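Local coordinates for putative methyl-accepting chemotaxis protein (Salmonella enterica subsp. enterica serovar Typhimurium str. LT2, PDB 6DB1) that probably senses chemical stimuli in the periplasm through this N-terminal ligand-binding domain, a four-helix bundle, and relays them to the chemotaxis machinery, at residues R33-L38 against P55-L60; K66-K71 against L87-Q91. The contacts are given in a common frame with arbitrary orientation. Where two conformers were deposited one is given. Residues are numbered along the deposited sequence.

Contact 1: R33-L38 against P55-L60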
loop_
_atom_site.group_PDB
_atom_site.type_symbol
_atom_site.label_atom_id
_atom_site.label_comp_id
_atom_site.label_asym_id
_atom_site.label_seq_id
_atom_site.Cartn_x
_atom_site.Cartn_y
_atom_site.Cartn_z
ATOM N N ARG A 33 0.557 7.768 -3.495
ATOM C CA ARG A 33 1.213 8.472 -4.562
ATOM C C ARG A 33 0.523 9.818 -4.774
ATOM O O ARG A 33 1.178 10.850 -4.763
ATOM C CB ARG A 33 1.228 7.662 -5.860
ATOM C CG ARG A 33 2.263 6.545 -5.885
ATOM C CD ARG A 33 2.225 5.791 -7.196
ATOM N NE ARG A 33 3.318 4.844 -7.293
ATOM C CZ ARG A 33 3.524 4.048 -8.332
ATOM N NH1 ARG A 33 2.680 4.070 -9.350
ATOM N NH2 ARG A 33 4.572 3.242 -8.347
ATOM N N PHE A 34 -0.790 9.785 -4.935
ATOM C CA PHE A 34 -1.572 10.972 -5.183
ATOM C C PHE A 34 -1.187 12.112 -4.238
ATOM O O PHE A 34 -1.047 13.236 -4.681
ATOM C CB PHE A 34 -3.064 10.688 -5.017
ATOM C CG PHE A 34 -3.894 11.941 -4.943
ATOM C CD1 PHE A 34 -4.237 12.627 -6.096
ATOM C CD2 PHE A 34 -4.299 12.449 -3.721
ATOM C CE1 PHE A 34 -4.973 13.796 -6.029
ATOM C CE2 PHE A 34 -5.043 13.616 -3.658
ATOM C CZ PHE A 34 -5.370 14.291 -4.811
ATOM N N VAL A 35 -1.040 11.811 -2.951
ATOM C CA VAL A 35 -0.742 12.813 -1.953
ATOM C C VAL A 35 0.634 13.428 -2.217
ATOM O O VAL A 35 0.812 14.616 -2.015
ATOM C CB VAL A 35 -0.814 12.234 -0.529
ATOM C CG1 VAL A 35 -0.305 13.225 0.508
ATOM C CG2 VAL A 35 -2.220 11.772 -0.184
ATOM N N THR A 36 1.597 12.621 -2.655
ATOM C CA THR A 36 2.940 13.125 -2.906
ATOM C C THR A 36 2.991 13.868 -4.246
ATOM O O THR A 36 3.555 14.965 -4.335
ATOM C CB THR A 36 3.981 12.002 -2.885
ATOM O OG1 THR A 36 3.753 11.145 -4.003
ATOM C CG2 THR A 36 3.956 11.194 -1.607
ATOM N N ARG A 37 2.386 13.256 -5.262
ATOM C CA ARG A 37 2.324 13.811 -6.610
ATOM C C ARG A 37 1.824 15.261 -6.537
ATOM O O ARG A 37 2.497 16.207 -6.987
ATOM C CB ARG A 37 1.356 12.979 -7.462
ATOM C CG ARG A 37 1.526 11.470 -7.335
ATOM C CD ARG A 37 2.407 10.756 -8.345
ATOM N NE ARG A 37 1.724 10.547 -9.619
ATOM C CZ ARG A 37 2.141 9.719 -10.574
ATOM N NH1 ARG A 37 1.470 9.623 -11.710
ATOM N NH2 ARG A 37 3.225 8.988 -10.388
ATOM N N LEU A 38 0.658 15.412 -5.909
ATOM C CA LEU A 38 -0.057 16.706 -5.793
ATOM C C LEU A 38 0.763 17.733 -5.000
ATOM O O LEU A 38 0.736 18.938 -5.315
ATOM C CB LEU A 38 -1.413 16.482 -5.117
ATOM C CG LEU A 38 -2.288 17.730 -4.990
ATOM C CD1 LEU A 38 -2.428 18.422 -6.338
ATOM C CD2 LEU A 38 -3.659 17.394 -4.412
ATOM N N PRO A 55 0.226 14.177 -13.661
ATOM C CA PRO A 55 0.580 13.013 -12.814
ATOM C C PRO A 55 -0.363 12.777 -11.622
ATOM O O PRO A 55 -0.682 11.621 -11.296
ATOM C CB PRO A 55 1.994 13.272 -12.275
ATOM C CG PRO A 55 2.264 14.732 -12.558
ATOM C CD PRO A 55 1.358 15.112 -13.708
ATOM N N ALA A 56 -0.772 13.846 -10.949
ATOM C CA ALA A 56 -1.692 13.677 -9.825
ATOM C C ALA A 56 -3.019 13.134 -10.364
ATOM O O ALA A 56 -3.579 12.185 -9.812
ATOM C CB ALA A 56 -1.872 14.977 -9.086
ATOM N N ARG A 57 -3.494 13.733 -11.457
ATOM C CA ARG A 57 -4.731 13.299 -12.111
ATOM C C ARG A 57 -4.623 11.807 -12.455
ATOM O O ARG A 57 -5.619 11.087 -12.394
ATOM C CB ARG A 57 -5.005 14.085 -13.400
ATOM C CG ARG A 57 -5.447 15.531 -13.209
ATOM C CD ARG A 57 -5.426 16.310 -14.521
ATOM N NE ARG A 57 -5.848 17.697 -14.362
ATOM C CZ ARG A 57 -5.754 18.646 -15.295
ATOM N NH1 ARG A 57 -6.152 19.880 -15.028
ATOM N NH2 ARG A 57 -5.242 18.368 -16.479
ATOM N N GLN A 58 -3.424 11.367 -12.851
ATOM C CA GLN A 58 -3.204 9.972 -13.215
ATOM C C GLN A 58 -3.437 9.076 -11.995
ATOM O O GLN A 58 -4.040 8.022 -12.107
ATOM C CB GLN A 58 -1.788 9.768 -13.761
ATOM C CG GLN A 58 -1.392 8.306 -13.909
ATOM C CD GLN A 58 -0.043 8.135 -14.561
ATOM O OE1 GLN A 58 0.843 7.468 -14.030
ATOM N NE2 GLN A 58 0.136 8.761 -15.713
ATOM N N SER A 59 -2.923 9.504 -10.849
ATOM C CA SER A 59 -3.053 8.738 -9.628
ATOM C C SER A 59 -4.525 8.700 -9.185
ATOM O O SER A 59 -5.036 7.635 -8.862
ATOM C CB SER A 59 -2.129 9.284 -8.563
ATOM O OG SER A 59 -0.766 9.140 -8.963
ATOM N N LEU A 60 -5.196 9.851 -9.185
ATOM C CA LEU A 60 -6.602 9.929 -8.817
ATOM C C LEU A 60 -7.392 8.976 -9.713
ATOM O O LEU A 60 -8.179 8.163 -9.229
ATOM C CB LEU A 60 -7.086 11.375 -8.962
ATOM C CG LEU A 60 -8.550 11.643 -8.613
ATOM C CD1 LEU A 60 -8.747 13.084 -8.199
ATOM C CD2 LEU A 60 -9.486 11.296 -9.762
#
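The guanidinium of Arg37 makes the dominant polar link: Arg37 NE and NH1 both donate to the backbone O of Pro55, at 3.1 and 3.0 Å. Arg37 NH1 also donates a weak hydrogen bond to Gln58 OE1 (3.2 Å). Ser59 OG lies over one face of the guanidinium, 2.9 Å from Arg37 NE, but the angle there is too poor for a hydrogen bond. The Arg37 side chain also sits as a knob among Pro55, Ala56, Gln58 and Ser59. The segments belong to consecutive antiparallel helices, 13-46 and 54-73, of a four-helix bundle, closely packed through Ala56 and Ser59: CA atoms are 5.1 Å apart for Arg37 and Ala56 and 5.2 Å for Phe34 and Ser59, and the segment axes (166°) approach to 8.5 Å. On the inward flank, Phe34 CD1 lies 4.2 Å from Leu60 CB, and Met102 of helix 80-105 touches Phe34, Leu38 and Ala56. Because Pro55 O also accepts the helical bond from Ser59 N (3.1 Å), the arginine ties side chain to backbone without breaking helix 54-73.

Contact 2: K66-K71 against L87-Q91; sequences KLEEMK and LSNWQ
Helical segments 66-71 and 87-91 run antiparallel (166°) with axes 10.6 Å apart; Leu67 CA faces Trp90 CA at 7.0 Å and Lys71 CA faces Leu87 CA at 6.9 Å. Lys66 brings CB to 3.6 Å from Trp90 CZ2, while its NZ turns away to form a salt bridge with Glu69 OE2 (2.9 Å). Leu67 (t, p) sets CD1 over the Trp90 face, a CH-pi contact 3.9 Å from the five-membered ring centroid and 23° off the normal; its CD2 lies 3.8 Å from Gln91 CB. Glu68 OE1 pairs with Lys71 NZ at 3.5 Å. Selenomethionine Met70 (t, p, t) packs CG 3.6 Å from Leu87 CD2 and places SE at the Trp90 edge, 5.4 Å from the six-membered centroid, a Met-aromatic contact. Lys71, extended beyond an m chi1, donates from NZ to Gln91 OE1 at 2.7 Å. Trp90 (chi1 t, chi2 -32°) also meets Phe128 edge-to-face and touches Leu24, so its indole lies among all four helices, as befits the core of an antiparallel four-helix bundle.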
loop_
_atom_site.group_PDB
_atom_site.type_symbol
_atom_site.label_atom_id
_atom_site.label_comp_id
_atom_site.label_asym_id
_atom_site.label_seq_id
_atom_site.Cartn_x
_atom_site.Cartn_y
_atom_site.Cartn_z
ATOM N N LYS A 66 -9.091 1.440 -9.489
ATOM C CA LYS A 66 -8.893 0.333 -8.558
ATOM C C LYS A 66 -10.136 0.132 -7.685
ATOM O O LYS A 66 -10.444 -0.978 -7.373
ATOM C CB LYS A 66 -7.598 0.512 -7.770
ATOM C CG LYS A 66 -6.356 0.317 -8.622
ATOM C CD LYS A 66 -6.333 -1.029 -9.316
ATOM C CE LYS A 66 -5.134 -1.222 -10.214
ATOM N NZ LYS A 66 -5.235 -2.510 -10.927
ATOM N N LEU A 67 -10.854 1.186 -7.330
ATOM C CA LEU A 67 -12.094 1.018 -6.581
ATOM C C LEU A 67 -13.109 0.257 -7.443
ATOM O O LEU A 67 -13.800 -0.618 -6.960
ATOM C CB LEU A 67 -12.657 2.385 -6.178
ATOM C CG LEU A 67 -14.033 2.359 -5.511
ATOM C CD1 LEU A 67 -13.999 1.601 -4.194
ATOM C CD2 LEU A 67 -14.560 3.778 -5.302
ATOM N N GLU A 68 -13.214 0.611 -8.721
ATOM C CA GLU A 68 -14.171 -0.064 -9.585
ATOM C C GLU A 68 -13.824 -1.554 -9.674
ATOM O O GLU A 68 -14.699 -2.394 -9.611
ATOM C CB GLU A 68 -14.194 0.572 -10.977
ATOM C CG GLU A 68 -14.914 1.904 -11.022
ATOM C CD GLU A 68 -16.275 1.911 -10.357
ATOM O OE1 GLU A 68 -16.360 2.367 -9.204
ATOM O OE2 GLU A 68 -17.241 1.444 -10.988
ATOM N N GLU A 69 -12.544 -1.864 -9.783
ATOM C CA GLU A 69 -12.079 -3.243 -9.871
ATOM C C GLU A 69 -12.358 -3.966 -8.539
ATOM O O GLU A 69 -12.736 -5.168 -8.521
ATOM C CB GLU A 69 -10.589 -3.228 -10.204
ATOM C CG GLU A 69 -10.117 -4.362 -11.075
ATOM C CD GLU A 69 -8.605 -4.376 -11.260
ATOM O OE1 GLU A 69 -8.043 -5.494 -11.310
ATOM O OE2 GLU A 69 -7.987 -3.275 -11.326
HETATM N N MSE A 70 -12.221 -3.247 -7.427
HETATM C CA MSE A 70 -12.475 -3.868 -6.121
HETATM C C MSE A 70 -13.916 -4.224 -6.006
HETATM O O MSE A 70 -14.248 -5.328 -5.556
HETATM C CB MSE A 70 -12.082 -2.983 -4.941
HETATM C CG MSE A 70 -11.983 -3.783 -3.622
HETATM SE SE MSE A 70 -10.352 -4.890 -3.551
HETATM C CE MSE A 70 -10.746 -5.711 -1.822
ATOM N N LYS A 71 -14.792 -3.308 -6.439
ATOM C CA LYS A 71 -16.254 -3.526 -6.384
ATOM C C LYS A 71 -16.675 -4.740 -7.224
ATOM O O LYS A 71 -17.554 -5.519 -6.806
ATOM C CB LYS A 71 -17.004 -2.304 -6.926
ATOM C CG LYS A 71 -17.058 -1.104 -5.992
ATOM C CD LYS A 71 -17.697 0.093 -6.631
ATOM C CE LYS A 71 -18.008 1.172 -5.624
ATOM N NZ LYS A 71 -18.333 2.444 -6.304
ATOM N N LEU A 87 -15.087 -0.889 0.714
ATOM C CA LEU A 87 -15.584 -0.156 -0.457
ATOM C C LEU A 87 -16.164 1.206 -0.049
ATOM O O LEU A 87 -15.961 2.191 -0.758
ATOM C CB LEU A 87 -16.637 -1.004 -1.172
ATOM C CG LEU A 87 -16.150 -2.346 -1.713
ATOM C CD1 LEU A 87 -17.301 -3.163 -2.284
ATOM C CD2 LEU A 87 -15.069 -2.146 -2.750
ATOM N N SER A 88 -16.878 1.279 1.068
ATOM C CA SER A 88 -17.475 2.559 1.470
ATOM C C SER A 88 -16.408 3.556 1.921
ATOM O O SER A 88 -16.501 4.719 1.594
ATOM C CB SER A 88 -18.501 2.369 2.537
ATOM O OG SER A 88 -19.628 1.717 2.000
ATOM N N ASN A 89 -15.414 3.104 2.667
ATOM C CA ASN A 89 -14.349 4.006 3.140
ATOM C C ASN A 89 -13.445 4.397 1.964
ATOM O O ASN A 89 -12.958 5.538 1.897
ATOM C CB ASN A 89 -13.594 3.401 4.327
ATOM C CG ASN A 89 -14.451 3.348 5.571
ATOM O OD1 ASN A 89 -15.512 3.965 5.617
ATOM N ND2 ASN A 89 -13.986 2.654 6.597
ATOM N N TRP A 90 -13.234 3.475 1.031
ATOM C CA TRP A 90 -12.423 3.766 -0.149
ATOM C C TRP A 90 -13.137 4.849 -0.959
ATOM O O TRP A 90 -12.545 5.855 -1.337
ATOM C CB TRP A 90 -12.253 2.501 -0.995
ATOM C CG TRP A 90 -11.221 2.540 -2.082
ATOM C CD1 TRP A 90 -10.817 3.601 -2.831
ATOM C CD2 TRP A 90 -10.589 1.387 -2.662
ATOM N NE1 TRP A 90 -9.903 3.198 -3.767
ATOM C CE2 TRP A 90 -9.750 1.841 -3.690
ATOM C CE3 TRP A 90 -10.598 0.027 -2.357
ATOM C CZ2 TRP A 90 -8.964 0.978 -4.444
ATOM C CZ3 TRP A 90 -9.814 -0.832 -3.091
ATOM C CH2 TRP A 90 -9.027 -0.358 -4.141
ATOM N N GLN A 91 -14.427 4.612 -1.219
ATOM C CA GLN A 91 -15.241 5.549 -2.031
ATOM C C GLN A 91 -15.332 6.921 -1.343
ATOM O O GLN A 91 -15.302 7.949 -2.016
ATOM C CB GLN A 91 -16.623 4.962 -2.334
ATOM C CG GLN A 91 -17.518 5.916 -3.120
ATOM C CD GLN A 91 -18.702 5.231 -3.755
ATOM O OE1 GLN A 91 -18.624 4.080 -4.180
ATOM N NE2 GLN A 91 -19.800 5.958 -3.886
#

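Helix 54-73 serves both contacts, pairing near its start with helix 13-46 in contact 1 and further along with helix 80-105 in contact 2. The two centres are about 17 Å apart, the nearest atoms about 7 Å, so the sites do not touch. Each angle is 166°, yet the axes come closer in contact 1, where Ala56 and Ser59 occupy the interface; leucines and an indole fill the wider gap of contact 2. Both are partly buried, but contact 2 is nearer the chain centre (about 8 against 11 Å, centre to centre) and mainly apolar, with one peripheral lysine-glutamine bond. Contact 1 has an arginine-to-carbonyl anchor, and its Arg33 packs on Arg126 of the second subunit.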